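Local coordinates for protein metallo-beta-lactamase (Serratia marcescens, PDB 6K4X) that hydrolyses beta-lactam antibiotics at a two-zinc active site, as a subclass B3 metallo-beta-lactamase, at residues A90-G95 and P121-V126. Residues are numbered along the deposited sequence; the frame is centred on the assembly and turned at random. Where two conformers were deposited one is given.
With SO4 (sulfate ion), chain F.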
loop_
_atom_site.group_PDB
_atom_site.type_symbol
_atom_site.label_atom_id
_atom_site.label_comp_id
_atom_site.label_asym_id
_atom_site.label_seq_id
_atom_site.Cartn_x
_atom_site.Cartn_y
_atom_site.Cartn_z
ATOM N N ALA A 90 14.000 -6.208 -9.260
ATOM C CA ALA A 90 13.974 -5.300 -8.123
ATOM C C ALA A 90 14.191 -6.053 -6.810
ATOM O O ALA A 90 13.952 -7.255 -6.685
ATOM C CB ALA A 90 12.660 -4.553 -8.109
ATOM N N THR A 91 14.578 -5.279 -5.810
ATOM C CA THR A 91 14.587 -5.717 -4.420
ATOM C C THR A 91 13.249 -5.362 -3.792
ATOM O O THR A 91 12.738 -4.247 -4.009
ATOM C CB THR A 91 15.719 -5.058 -3.643
ATOM O OG1 THR A 91 16.936 -5.506 -4.245
ATOM C CG2 THR A 91 15.722 -5.407 -2.176
ATOM N N VAL A 92 12.672 -6.294 -3.038
ATOM C CA VAL A 92 11.402 -6.093 -2.365
ATOM C C VAL A 92 11.667 -5.662 -0.921
ATOM O O VAL A 92 12.407 -6.335 -0.202
ATOM C CB VAL A 92 10.589 -7.396 -2.394
ATOM C CG1 VAL A 92 9.274 -7.236 -1.663
ATOM C CG2 VAL A 92 10.366 -7.866 -3.828
ATOM N N LEU A 93 11.052 -4.560 -0.487
ATOM C CA LEU A 93 11.252 -4.044 0.852
ATOM C C LEU A 93 9.942 -4.096 1.621
ATOM O O LEU A 93 8.890 -3.747 1.094
ATOM C CB LEU A 93 11.761 -2.614 0.803
ATOM C CG LEU A 93 13.083 -2.420 0.082
ATOM C CD1 LEU A 93 13.481 -0.963 0.077
ATOM C CD2 LEU A 93 14.196 -3.248 0.674
ATOM N N ALA A 94 10.017 -4.491 2.894
ATOM C CA ALA A 94 8.841 -4.697 3.703
ATOM C C ALA A 94 9.181 -4.515 5.175
ATOM O O ALA A 94 10.346 -4.628 5.609
ATOM C CB ALA A 94 8.271 -6.069 3.464
ATOM N N GLY A 95 8.129 -4.364 5.976
ATOM C CA GLY A 95 8.293 -4.386 7.408
ATOM C C GLY A 95 8.841 -5.721 7.866
ATOM O O GLY A 95 8.533 -6.766 7.300
ATOM N N PRO A 121 2.067 -16.334 -4.342
ATOM C CA PRO A 121 3.412 -16.760 -4.707
ATOM C C PRO A 121 4.492 -16.071 -3.862
ATOM O O PRO A 121 4.499 -14.846 -3.714
ATOM C CB PRO A 121 3.514 -16.355 -6.181
ATOM C CG PRO A 121 2.086 -16.332 -6.652
ATOM C CD PRO A 121 1.323 -15.765 -5.483
ATOM N N GLY A 122 5.435 -16.858 -3.351
ATOM C CA GLY A 122 6.543 -16.322 -2.608
ATOM C C GLY A 122 7.489 -15.558 -3.508
ATOM O O GLY A 122 7.672 -15.907 -4.683
ATOM N N SER A 123 8.097 -14.511 -2.963
ATOM C CA SER A 123 9.002 -13.663 -3.714
ATOM C C SER A 123 10.461 -13.909 -3.302
ATOM O O SER A 123 10.755 -14.206 -2.158
ATOM C CB SER A 123 8.613 -12.213 -3.561
ATOM O OG SER A 123 9.448 -11.351 -4.329
ATOM N N ALA A 124 11.364 -13.708 -4.267
ATOM C CA ALA A 124 12.786 -13.566 -4.030
ATOM C C ALA A 124 13.136 -12.136 -3.597
ATOM O O ALA A 124 12.360 -11.198 -3.790
ATOM C CB ALA A 124 13.553 -13.942 -5.278
ATOM N N LYS A 125 14.331 -11.983 -3.014
ATOM C CA LYS A 125 14.977 -10.697 -2.791
ATOM C C LYS A 125 14.165 -9.803 -1.842
ATOM O O LYS A 125 14.104 -8.571 -2.018
ATOM C CB LYS A 125 15.222 -9.948 -4.106
ATOM C CG LYS A 125 16.163 -10.625 -5.089
ATOM C CD LYS A 125 17.017 -9.617 -5.835
ATOM C CE LYS A 125 18.202 -9.202 -4.994
ATOM N NZ LYS A 125 19.140 -8.345 -5.747
ATOM N N VAL A 126 13.623 -10.380 -0.782
ATOM C CA VAL A 126 12.878 -9.612 0.185
ATOM C C VAL A 126 13.816 -9.186 1.318
ATOM O O VAL A 126 14.587 -9.990 1.852
ATOM C CB VAL A 126 11.688 -10.399 0.746
ATOM C CG1 VAL A 126 10.840 -9.528 1.639
ATOM C CG2 VAL A 126 10.857 -11.002 -0.377
HETATM S S SO4 F . 17.312 -13.856 -1.796
HETATM O O1 SO4 F . 16.759 -13.463 -0.515
HETATM O O2 SO4 F . 18.044 -15.125 -1.460
HETATM O O3 SO4 F . 16.338 -14.132 -2.897
HETATM O O4 SO4 F . 18.222 -12.857 -2.352
HETATM O O HOH W 1 17.630 -5.902 -6.878
#
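V92 and V126 pair side by side where the loop ending at K125 gives way to strand 126-129, and their side chains fall on the same face of the sheet. The backbone bond that sets the pairing runs from V92 N to K125 O, 2.9 Å. Next to it, the CA-H of V126 points at V92 O, 3.3 Å from V126 CA. CG2 of V126 stands 4.1 Å from V92 CB. V92 has CG1 anti to its backbone N (chi1 178°), while CG2, beside that N, reaches back toward the loop and lies 3.9 Å from A124 O. In one of the two conformers of S123, CG2 of V92 also comes within 3.6 Å of S123 OG, which there donates to A124 O; the second conformer makes this part of the contact doubtful. This is the start of a parallel strand pair in the N-terminal half of the alphabeta/betaalpha sandwich of metallo-beta-lactamases: strand 126-129 is an edge strand joined to 91-95 by a connection that includes helix 99-104. V126 packs on V99 and L102 of that helix, and V92 on I81 of helix 81-88. K125, in a left-handed backbone conformation, marks the bend just before the strand. Its side chain, with bends at chi2 (-144°) and chi3, passes A90 O with CB and CD and crosses T91 at about a right angle. The ammonium does not meet the hydroxyl directly, NZ and T91 OG1 being 3.9 Å apart; a water bridges them, accepting from NZ and hydrogen-bonded to OG1 at 2.8 Å. The other branch of T91, CG2, rests against K125 O. At the bend itself, K125 N donates to O3 of a sulfate, probably from the crystallisation liquor, which is also hydrogen-bonded to R127.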